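Local coordinates for protein alcohol dehydrogenase (Aeropyrum pernix, PDB 1H2B) that probably oxidises alcohols with NAD+ as a zinc-dependent alcohol dehydrogenase of the medium-chain type, binding zinc and the dinucleotide in one cleft, at residues 51-56 / 353-358; 77-82 / 166-171; 101-106 / 146-151. All blocks are in the same frame, centred on the assembly; numbering follows the deposited sequence.

Interaction 1. Residues 51-56 / 353-358; sequences AGVCHT and GRAVLI. With ZN (zinc ion), chain J; NAJ (nicotinamide-adenine-dinucleotide (acidic form)), chain I; OCA (octanoic acid (caprylic acid)), chain H.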
loop_
_atom_site.group_PDB
_atom_site.type_symbol
_atom_site.label_atom_id
_atom_site.label_comp_id
_atom_site.label_asym_id
_atom_site.label_seq_id
_atom_site.Cartn_x
_atom_site.Cartn_y
_atom_site.Cartn_z
ATOM N N ALA B 51 -30.054 -2.657 21.269
ATOM C CA ALA B 51 -28.945 -1.821 21.732
ATOM C C ALA B 51 -27.890 -2.699 22.391
ATOM O O ALA B 51 -28.119 -3.298 23.439
ATOM C CB ALA B 51 -29.484 -0.763 22.720
ATOM N N GLY B 52 -26.761 -2.868 21.719
ATOM C CA GLY B 52 -25.710 -3.702 22.280
ATOM C C GLY B 52 -25.043 -3.095 23.490
ATOM O O GLY B 52 -24.966 -1.888 23.632
ATOM N N VAL B 53 -24.562 -3.970 24.378
ATOM C CA VAL B 53 -23.858 -3.551 25.587
ATOM C C VAL B 53 -22.370 -3.900 25.392
ATOM O O VAL B 53 -22.037 -5.045 25.105
ATOM C CB VAL B 53 -24.331 -4.316 26.820
ATOM C CG1 VAL B 53 -23.668 -3.774 28.060
ATOM C CG2 VAL B 53 -25.876 -4.201 26.967
ATOM N N CYS B 54 -21.527 -2.891 25.473
ATOM C CA CYS B 54 -20.116 -3.027 25.165
ATOM C C CYS B 54 -19.263 -2.999 26.427
ATOM O O CYS B 54 -19.640 -2.338 27.408
ATOM C CB CYS B 54 -19.744 -1.836 24.255
ATOM S SG CYS B 54 -18.028 -1.815 23.638
ATOM N N HIS B 55 -18.090 -3.638 26.410
ATOM C CA HIS B 55 -17.211 -3.420 27.550
ATOM C C HIS B 55 -16.873 -1.934 27.778
ATOM O O HIS B 55 -16.586 -1.516 28.904
ATOM C CB HIS B 55 -15.944 -4.287 27.450
ATOM C CG HIS B 55 -15.329 -4.622 28.782
ATOM N ND1 HIS B 55 -15.237 -5.916 29.231
ATOM C CD2 HIS B 55 -14.797 -3.834 29.751
ATOM C CE1 HIS B 55 -14.665 -5.920 30.430
ATOM N NE2 HIS B 55 -14.383 -4.672 30.767
ATOM N N THR B 56 -16.927 -1.111 26.729
ATOM C CA THR B 56 -16.750 0.311 26.912
ATOM C C THR B 56 -17.767 0.906 27.870
ATOM O O THR B 56 -17.461 1.916 28.523
ATOM C CB THR B 56 -16.844 1.005 25.564
ATOM O OG1 THR B 56 -15.630 0.724 24.859
ATOM C CG2 THR B 56 -16.933 2.553 25.729
ATOM N N GLY B 353 -20.403 -14.087 23.894
ATOM C CA GLY B 353 -20.623 -13.202 22.743
ATOM C C GLY B 353 -21.004 -11.798 23.198
ATOM O O GLY B 353 -20.305 -11.198 23.989
ATOM N N ARG B 354 -22.154 -11.321 22.735
ATOM C CA ARG B 354 -22.592 -9.950 22.946
ATOM C C ARG B 354 -23.994 -9.913 23.489
ATOM O O ARG B 354 -24.888 -10.489 22.900
ATOM C CB ARG B 354 -22.568 -9.250 21.582
ATOM C CG ARG B 354 -22.740 -7.755 21.617
ATOM C CD ARG B 354 -21.776 -7.074 22.524
ATOM N NE ARG B 354 -21.225 -5.844 22.004
ATOM C CZ ARG B 354 -20.050 -5.371 22.402
ATOM N NH1 ARG B 354 -19.305 -6.051 23.283
ATOM N NH2 ARG B 354 -19.620 -4.222 21.911
ATOM N N ALA B 355 -24.170 -9.158 24.567
ATOM C CA ALA B 355 -25.501 -8.915 25.098
ATOM C C ALA B 355 -26.142 -7.786 24.305
ATOM O O ALA B 355 -25.489 -6.773 24.006
ATOM C CB ALA B 355 -25.416 -8.582 26.553
ATOM N N VAL B 356 -27.427 -7.944 23.969
ATOM C CA VAL B 356 -28.161 -6.902 23.206
ATOM C C VAL B 356 -29.476 -6.679 23.969
ATOM O O VAL B 356 -30.129 -7.671 24.352
ATOM C CB VAL B 356 -28.448 -7.377 21.801
ATOM C CG1 VAL B 356 -29.276 -6.374 21.035
ATOM C CG2 VAL B 356 -27.134 -7.595 21.031
ATOM N N LEU B 357 -29.807 -5.416 24.223
ATOM C CA LEU B 357 -31.044 -5.014 24.950
ATOM C C LEU B 357 -32.134 -4.634 23.983
ATOM O O LEU B 357 -31.883 -3.981 22.981
ATOM C CB LEU B 357 -30.802 -3.864 25.933
ATOM C CG LEU B 357 -29.595 -4.107 26.841
ATOM C CD1 LEU B 357 -29.474 -2.915 27.782
ATOM C CD2 LEU B 357 -29.631 -5.460 27.601
ATOM N N ILE B 358 -33.357 -5.064 24.298
ATOM C CA ILE B 358 -34.504 -4.777 23.457
ATOM C C ILE B 358 -35.574 -4.112 24.288
ATOM O O ILE B 358 -35.607 -4.276 25.512
ATOM C CB ILE B 358 -35.045 -6.086 22.779
ATOM C CG1 ILE B 358 -35.524 -7.118 23.821
ATOM C CG2 ILE B 358 -34.007 -6.698 21.817
ATOM C CD1 ILE B 358 -36.216 -8.374 23.184
HETATM ZN ZN ZN J . -18.201 -0.022 22.267
HETATM P PA NAJ I . -15.792 -8.372 26.386
HETATM O O1A NAJ I . -15.891 -8.189 27.875
HETATM O O2A NAJ I . -17.001 -8.923 25.612
HETATM O O5B NAJ I . -14.639 -9.400 25.982
HETATM C C5B NAJ I . -13.375 -9.440 26.658
HETATM C C4B NAJ I . -12.892 -10.867 26.456
HETATM O O4B NAJ I . -11.532 -10.918 26.932
HETATM C C3B NAJ I . -13.726 -11.912 27.198
HETATM O O3B NAJ I . -14.085 -13.011 26.345
HETATM C C2B NAJ I . -12.733 -12.285 28.290
HETATM O O2B NAJ I . -12.938 -13.595 28.842
HETATM C C1B NAJ I . -11.365 -12.156 27.608
HETATM N N9A NAJ I . -10.229 -12.014 28.518
HETATM C C8A NAJ I . -10.143 -11.400 29.776
HETATM N N7A NAJ I . -8.863 -11.487 30.229
HETATM C C5A NAJ I . -8.137 -12.154 29.286
HETATM C C6A NAJ I . -6.819 -12.531 29.200
HETATM N N6A NAJ I . -5.931 -12.308 30.179
HETATM N N1A NAJ I . -6.387 -13.144 28.053
HETATM C C2A NAJ I . -7.247 -13.460 27.016
HETATM N N3A NAJ I . -8.547 -13.108 27.123
HETATM C C4A NAJ I . -8.981 -12.471 28.242
HETATM O O3 NAJ I . -15.331 -6.967 25.805
HETATM P PN NAJ I . -15.691 -6.277 24.391
HETATM O O1N NAJ I . -16.934 -5.521 24.501
HETATM O O2N NAJ I . -15.527 -7.267 23.308
HETATM O O5D NAJ I . -14.539 -5.159 24.354
HETATM C C5D NAJ I . -13.189 -5.597 24.220
HETATM C C4D NAJ I . -12.255 -4.427 24.487
HETATM O O4D NAJ I . -12.330 -3.538 23.358
HETATM C C3D NAJ I . -12.653 -3.575 25.691
HETATM O O3D NAJ I . -11.460 -2.968 26.221
HETATM C C2D NAJ I . -13.536 -2.487 25.064
HETATM O O2D NAJ I . -13.666 -1.312 25.815
HETATM C C1D NAJ I . -12.716 -2.253 23.783
HETATM N N1N NAJ I . -13.349 -1.548 22.669
HETATM C C2N NAJ I . -12.507 -0.885 21.825
HETATM C C3N NAJ I . -13.018 -0.246 20.708
HETATM C C7N NAJ I . -12.097 0.529 19.824
HETATM O O7N NAJ I . -12.699 1.187 18.818
HETATM N N7N NAJ I . -10.764 0.551 19.918
HETATM C C4N NAJ I . -14.415 -0.275 20.384
HETATM C C5N NAJ I . -15.200 -1.131 21.207
HETATM C C6N NAJ I . -14.676 -1.720 22.342
HETATM C C1 OCA H . -16.328 2.132 21.631
HETATM C C2 OCA H . -15.151 3.034 22.033
HETATM C C3 OCA H . -15.061 4.261 21.110
HETATM C C4 OCA H . -14.195 5.394 21.636
HETATM C C5 OCA H . -14.341 6.606 20.717
HETATM C C6 OCA H . -13.325 7.692 21.064
HETATM C C7 OCA H . -13.353 8.882 20.111
HETATM C C8 OCA H . -12.313 9.897 20.550
HETATM O O1 OCA H . -16.675 1.175 22.377
HETATM O O2 OCA H . -16.924 2.322 20.551
HETATM O O HOH W 1 -22.134 -7.671 25.995
#
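Ala51 and Leu357 form an antiparallel hydrogen-bonded pair between strand 44-52 and the C-terminal strand 354-358, in the catalytic, GroES-like part of a zinc-containing alcohol dehydrogenase. Leu357 N gives a nearly straight bond to Ala51 O, and Ala51 N answers to Leu357 O; a third backbone bond joins Val53 N to Ala355 O at 3.0 Å. Beyond it the strands part, and a water bridges the widening gap, donating to Val53 O and accepting from Ala355 N. Val53 CG2 rests on Leu357 CG at 3.7 Å, the two side chains crossing at a slant, with helix 339-347 packed on both. Arg354 leaves the strand with CG anti to the backbone N (chi1 -169°) and bends twice further out. Its CB and CG lead to CD, which lies 3.3 Å from Val53 O; that oxygen then sits over one face of the guanidinium, 3.1 Å above its plane toward the rim, next to Cys54 CA on the same face. NE meets Glu80 OE1 in a salt bridge; NH2 lies close to Glu80 OE2 and also packs on Cys54 CB and SG; NH1 donates to the nicotinamide-side phosphate oxygen O1N of the dinucleotide in the guanidinium plane. O1N also takes His55 N, so an arginine and the start of helix 55-61 share one phosphate oxygen. His55 ND1 meets the other phosphate through O1A at the ring edge, 2.7 Å away. Cys54, the N-cap of that helix, has two tasks: its SG accepts from Thr56 N and binds the zinc at 2.3 Å. Thr56 OG1 donates to octanoic acid O1, itself a zinc ligand, and accepts from the ribose hydroxyl O2D at 3.0 Å.

Interaction 2. Residues 77-82 / 166-171; sequences LGHENV and LADAGI. With ZN (zinc ion), chain J; OCA (octanoic acid (caprylic acid)), chain H.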
loop_
_atom_site.group_PDB
_atom_site.type_symbol
_atom_site.label_atom_id
_atom_site.label_comp_id
_atom_site.label_asym_id
_atom_site.label_seq_id
_atom_site.Cartn_x
_atom_site.Cartn_y
_atom_site.Cartn_z
ATOM N N LEU B 77 -26.702 6.053 27.982
ATOM C CA LEU B 77 -25.623 5.293 27.318
ATOM C C LEU B 77 -26.212 4.519 26.136
ATOM O O LEU B 77 -27.434 4.507 25.906
ATOM C CB LEU B 77 -24.937 4.331 28.302
ATOM C CG LEU B 77 -24.119 4.915 29.462
ATOM C CD1 LEU B 77 -23.014 3.905 29.923
ATOM C CD2 LEU B 77 -23.622 6.324 29.344
ATOM N N GLY B 78 -25.323 3.859 25.393
ATOM C CA GLY B 78 -25.687 2.874 24.353
ATOM C C GLY B 78 -25.217 3.352 22.988
ATOM O O GLY B 78 -25.833 4.262 22.415
ATOM N N HIS B 79 -24.175 2.725 22.440
ATOM C CA HIS B 79 -23.608 3.206 21.168
ATOM C C HIS B 79 -23.543 2.122 20.085
ATOM O O HIS B 79 -22.818 2.283 19.080
ATOM C CB HIS B 79 -22.193 3.792 21.391
ATOM C CG HIS B 79 -21.256 2.826 22.048
ATOM N ND1 HIS B 79 -21.178 2.692 23.422
ATOM C CD2 HIS B 79 -20.314 1.994 21.528
ATOM C CE1 HIS B 79 -20.263 1.777 23.708
ATOM N NE2 HIS B 79 -19.741 1.323 22.583
ATOM N N GLU B 80 -24.357 1.101 20.231
ATOM C CA GLU B 80 -24.332 -0.053 19.341
ATOM C C GLU B 80 -25.763 -0.365 18.961
ATOM O O GLU B 80 -26.424 -1.267 19.480
ATOM C CB GLU B 80 -23.594 -1.219 20.053
ATOM C CG GLU B 80 -23.416 -2.454 19.186
ATOM C CD GLU B 80 -22.523 -3.459 19.883
ATOM O OE1 GLU B 80 -23.082 -4.308 20.590
ATOM O OE2 GLU B 80 -21.288 -3.369 19.734
ATOM N N ASN B 81 -26.265 0.402 17.978
ATOM C CA ASN B 81 -27.721 0.516 17.833
ATOM C C ASN B 81 -28.298 0.139 16.489
ATOM O O ASN B 81 -27.772 0.529 15.461
ATOM C CB ASN B 81 -28.109 1.963 18.135
ATOM C CG ASN B 81 -27.679 2.344 19.548
ATOM O OD1 ASN B 81 -28.039 1.635 20.487
ATOM N ND2 ASN B 81 -26.968 3.457 19.695
ATOM N N VAL B 82 -29.415 -0.583 16.530
ATOM C CA VAL B 82 -30.267 -0.798 15.351
ATOM C C VAL B 82 -31.699 -0.416 15.698
ATOM O O VAL B 82 -32.067 -0.395 16.893
ATOM C CB VAL B 82 -30.281 -2.269 14.850
ATOM C CG1 VAL B 82 -28.927 -2.621 14.171
ATOM C CG2 VAL B 82 -30.666 -3.248 15.972
ATOM N N LEU B 166 -23.012 -5.419 15.120
ATOM C CA LEU B 166 -22.164 -5.021 13.975
ATOM C C LEU B 166 -21.848 -3.512 14.026
ATOM O O LEU B 166 -20.821 -3.060 13.478
ATOM C CB LEU B 166 -22.859 -5.357 12.610
ATOM C CG LEU B 166 -23.206 -6.840 12.494
ATOM C CD1 LEU B 166 -23.943 -6.966 11.178
ATOM C CD2 LEU B 166 -21.923 -7.727 12.427
ATOM N N ALA B 167 -22.712 -2.724 14.697
ATOM C CA ALA B 167 -22.589 -1.265 14.713
ATOM C C ALA B 167 -21.406 -0.744 15.522
ATOM O O ALA B 167 -20.972 0.378 15.319
ATOM C CB ALA B 167 -23.870 -0.637 15.280
ATOM N N ASP B 168 -20.834 -1.589 16.386
ATOM C CA ASP B 168 -19.673 -1.139 17.147
ATOM C C ASP B 168 -18.675 -2.299 17.329
ATOM O O ASP B 168 -17.539 -2.239 16.859
ATOM C CB ASP B 168 -20.121 -0.626 18.503
ATOM C CG ASP B 168 -19.006 -0.030 19.283
ATOM O OD1 ASP B 168 -18.727 -0.607 20.374
ATOM O OD2 ASP B 168 -18.360 0.970 18.900
ATOM N N ALA B 169 -19.109 -3.369 17.979
ATOM C CA ALA B 169 -18.240 -4.556 18.082
ATOM C C ALA B 169 -17.795 -5.047 16.710
ATOM O O ALA B 169 -16.581 -5.274 16.487
ATOM C CB ALA B 169 -18.939 -5.709 18.811
ATOM N N GLY B 170 -18.751 -5.175 15.776
ATOM C CA GLY B 170 -18.411 -5.710 14.461
ATOM C C GLY B 170 -17.521 -4.783 13.654
ATOM O O GLY B 170 -16.499 -5.241 13.124
ATOM N N ILE B 171 -17.913 -3.512 13.549
ATOM C CA ILE B 171 -17.161 -2.575 12.694
ATOM C C ILE B 171 -15.715 -2.443 13.258
ATOM O O ILE B 171 -14.762 -2.382 12.474
ATOM C CB ILE B 171 -17.901 -1.230 12.546
ATOM C CG1 ILE B 171 -17.147 -0.328 11.560
ATOM C CG2 ILE B 171 -18.086 -0.525 13.928
ATOM C CD1 ILE B 171 -17.694 1.101 11.477
HETATM ZN ZN ZN J . -18.201 -0.022 22.267
HETATM C C1 OCA H . -16.328 2.132 21.631
HETATM C C2 OCA H . -15.151 3.034 22.033
HETATM C C3 OCA H . -15.061 4.261 21.110
HETATM C C4 OCA H . -14.195 5.394 21.636
HETATM C C5 OCA H . -14.341 6.606 20.717
HETATM C C6 OCA H . -13.325 7.692 21.064
HETATM C C7 OCA H . -13.353 8.882 20.111
HETATM C C8 OCA H . -12.313 9.897 20.550
HETATM O O1 OCA H . -16.675 1.175 22.377
HETATM O O2 OCA H . -16.924 2.322 20.551
#
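His79 and Asp168 meet at the catalytic-type zinc of this dehydrogenase, each supplying one ligand atom: His79 NE2 at 2.1 Å and Asp168 OD1 at 2.0 Å from the metal. The two side chains cross at a slant, with ring and carboxylate planes 90° apart and Asp168 CG in the plane of the imidazole, at its edge. His79 CG stands between the backbone N and the carbonyl carbon (chi1 56°), which starts the ring off toward the metal. Cys54 and octanoic acid O1 take the remaining positions on the zinc.

The tight part lies behind Asp168. Glu80, extended beyond CG, crosses the aspartate at about a right angle and lays its CB and CG against Asp168 CB, each at 3.8 Å. Its OE2 comes within 3.2 Å of that same CB and accepts Ala169 N at 2.8 Å, on the anti side of the carboxylate and 27° out of its plane. Through its ion pair with Arg354, this buried carboxylate ties helix 166-181 to the dinucleotide-binding arginine. Toward strand 81-88 the contact is sparser, though still buried: the lone methyl of Ala167 rests near Asn81 N, no hydrogen bond crosses, and Asn81 turns its side chain away, its ND2 bonding back to Gly78 O.

Asp168 OD2 lies 2.6 Å from octanoic acid O2, so both oxygens of the aspartate face the ligand-bearing metal site. Glu80, as a second-shell residue, probably helps to position the zinc-binding aspartate through its bond from Ala169 N.

Interaction 3. Residues 101-106 / 146-151; sequences VILHPA and RSVIKL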
loop_
_atom_site.group_PDB
_atom_site.type_symbol
_atom_site.label_atom_id
_atom_site.label_comp_id
_atom_site.label_asym_id
_atom_site.label_seq_id
_atom_site.Cartn_x
_atom_site.Cartn_y
_atom_site.Cartn_z
ATOM N N VAL B 101 -32.858 0.105 10.120
ATOM C CA VAL B 101 -31.559 0.759 9.949
ATOM C C VAL B 101 -30.573 0.265 11.003
ATOM O O VAL B 101 -30.946 -0.231 12.104
ATOM C CB VAL B 101 -31.641 2.305 10.077
ATOM C CG1 VAL B 101 -32.511 2.908 8.942
ATOM C CG2 VAL B 101 -32.158 2.751 11.476
ATOM N N ILE B 102 -29.292 0.386 10.652
ATOM C CA ILE B 102 -28.211 0.201 11.606
ATOM C C ILE B 102 -27.448 1.511 11.637
ATOM O O ILE B 102 -27.314 2.208 10.636
ATOM C CB ILE B 102 -27.298 -1.017 11.240
ATOM C CG1 ILE B 102 -26.159 -1.186 12.300
ATOM C CG2 ILE B 102 -26.656 -0.857 9.816
ATOM C CD1 ILE B 102 -25.507 -2.590 12.152
ATOM N N LEU B 103 -26.974 1.875 12.819
ATOM C CA LEU B 103 -26.342 3.178 12.994
ATOM C C LEU B 103 -24.859 3.127 13.191
ATOM O O LEU B 103 -24.356 2.476 14.127
ATOM C CB LEU B 103 -26.954 3.963 14.181
ATOM C CG LEU B 103 -28.477 4.096 14.108
ATOM C CD1 LEU B 103 -29.021 4.889 15.341
ATOM C CD2 LEU B 103 -28.872 4.836 12.847
ATOM N N HIS B 104 -24.122 3.856 12.345
ATOM C CA HIS B 104 -22.717 4.104 12.639
ATOM C C HIS B 104 -22.620 4.942 13.918
ATOM O O HIS B 104 -23.422 5.849 14.120
ATOM C CB HIS B 104 -22.082 4.885 11.499
ATOM C CG HIS B 104 -20.598 4.980 11.615
ATOM N ND1 HIS B 104 -19.981 5.875 12.460
ATOM C CD2 HIS B 104 -19.620 4.219 11.079
ATOM C CE1 HIS B 104 -18.667 5.675 12.433
ATOM N NE2 HIS B 104 -18.425 4.674 11.589
ATOM N N PRO B 105 -21.730 4.591 14.842
ATOM C CA PRO B 105 -21.797 5.271 16.142
ATOM C C PRO B 105 -21.364 6.720 16.154
ATOM O O PRO B 105 -21.620 7.373 17.157
ATOM C CB PRO B 105 -20.915 4.397 17.061
ATOM C CG PRO B 105 -20.152 3.481 16.159
ATOM C CD PRO B 105 -20.736 3.497 14.813
ATOM N N ALA B 106 -20.693 7.222 15.120
ATOM C CA ALA B 106 -20.241 8.618 15.066
ATOM C C ALA B 106 -21.271 9.477 14.347
ATOM O O ALA B 106 -21.865 9.047 13.358
ATOM C CB ALA B 106 -18.934 8.704 14.281
ATOM N N ARG B 146 -26.295 10.902 8.110
ATOM C CA ARG B 146 -24.966 10.450 7.661
ATOM C C ARG B 146 -24.533 9.173 8.407
ATOM O O ARG B 146 -23.620 8.484 7.943
ATOM C CB ARG B 146 -23.890 11.514 7.828
ATOM C CG ARG B 146 -24.070 12.643 6.825
ATOM C CD ARG B 146 -22.941 13.655 6.907
ATOM N NE ARG B 146 -21.921 13.274 5.933
ATOM C CZ ARG B 146 -20.744 12.745 6.231
ATOM N NH1 ARG B 146 -20.394 12.545 7.489
ATOM N NH2 ARG B 146 -19.907 12.428 5.263
ATOM N N SER B 147 -25.175 8.858 9.523
ATOM C CA SER B 147 -24.794 7.687 10.323
ATOM C C SER B 147 -25.645 6.487 9.971
ATOM O O SER B 147 -25.444 5.398 10.481
ATOM C CB SER B 147 -24.991 7.998 11.836
ATOM O OG SER B 147 -24.313 9.180 12.199
ATOM N N VAL B 148 -26.676 6.700 9.138
ATOM C CA VAL B 148 -27.630 5.639 8.874
ATOM C C VAL B 148 -27.251 4.739 7.697
ATOM O O VAL B 148 -26.887 5.234 6.620
ATOM C CB VAL B 148 -29.025 6.257 8.567
ATOM C CG1 VAL B 148 -30.056 5.191 8.163
ATOM C CG2 VAL B 148 -29.529 6.964 9.791
ATOM N N ILE B 149 -27.386 3.438 7.908
ATOM C CA ILE B 149 -27.342 2.467 6.808
ATOM C C ILE B 149 -28.665 1.732 6.807
ATOM O O ILE B 149 -29.054 1.116 7.799
ATOM C CB ILE B 149 -26.168 1.500 6.965
ATOM C CG1 ILE B 149 -24.889 2.264 6.681
ATOM C CG2 ILE B 149 -26.345 0.316 5.961
ATOM C CD1 ILE B 149 -23.680 1.402 6.919
ATOM N N LYS B 150 -29.362 1.811 5.670
ATOM C CA LYS B 150 -30.625 1.115 5.504
ATOM C C LYS B 150 -30.428 -0.378 5.292
ATOM O O LYS B 150 -29.552 -0.810 4.528
ATOM C CB LYS B 150 -31.354 1.698 4.284
ATOM C CG LYS B 150 -31.955 2.991 4.557
ATOM C CD LYS B 150 -32.638 3.558 3.306
ATOM C CE LYS B 150 -33.914 2.836 2.994
ATOM N NZ LYS B 150 -34.466 3.418 1.711
ATOM N N LEU B 151 -31.237 -1.171 6.000
ATOM C CA LEU B 151 -31.231 -2.602 5.877
ATOM C C LEU B 151 -32.392 -3.012 4.992
ATOM O O LEU B 151 -33.286 -2.193 4.682
ATOM C CB LEU B 151 -31.352 -3.214 7.269
ATOM C CG LEU B 151 -30.101 -2.872 8.086
ATOM C CD1 LEU B 151 -30.310 -3.216 9.492
ATOM C CD2 LEU B 151 -28.927 -3.663 7.523
#
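Ile102 and Ile149 form the hydrogen-bonded pair of an antiparallel ladder, in which the segments 101-103 and 148-150 approach to 4.8 Å between axes. Backbone bonds come first: Ile102 N to Ile149 O and Ile149 N to Ile102 O, both 3.0 Å, then His104 N to Ser147 O, which carries the pairing past the strand end. CA-H...O contacts support the ladder, from Val101 CA to Ile149 O and from Leu103 CA to Ser147 O.

One side-chain hydrogen bond crosses the contact. Ser147 OG, anti to its carbonyl carbon (chi1 -54°), donates to Ala106 O at 2.7 Å, while Ala106 N is held by His104 ND1. The other ring nitrogen, His104 NE2, is hydrogen-bonded to Gly310 O. An alanine in place of Ser147 would probably leave Ala106 O without this donor and let the turn after the strand move more easily.

Apolar contacts occupy both faces of the sheet. On the face of Val101, Leu103 and Val148, Val101 CG1 presses on Val148 CG1 at 3.4 Å, tighter than usual for two methyls, and Leu103 CD2 lies alongside Val148 CG2 at 3.8 Å. On the other, Ile102 and Ile149 point the same way, side by side, with Ile102 CG2 against Ile149 CB at 3.7 Å; Leu151 CD1 joins them at Ile102 CB, 4.1 Å away. Helix 312-323 packs on Ile149 and Leu151, and helix 166-181 on Ile102.

The ladder is part of the GroES-like beta domain of this zinc-containing alcohol dehydrogenase.

In the fold
All three contacts are largely buried and reach one mixed sheet, in which strand 81-88 lies between strands 44-52 and 100-103. Interactions 1 and 2 touch, share the zinc and octanoic acid and are joined by an ion pair; they add metal ligation and charge to backbone pairing in interaction 1 and to helix packing in interaction 2. Interaction 3 lies farther out, its centre about 17 Å from that of interaction 1, and relies on backbone ladder bonds and aliphatic packing, with Lys150 exposed at its border. It still meets interaction 2, where Ala167 CB packs against Leu103 O. Along the chain, 101-106/146-151 nests within the loop closed by 77-82/166-171, itself inside that of 51-56/353-358.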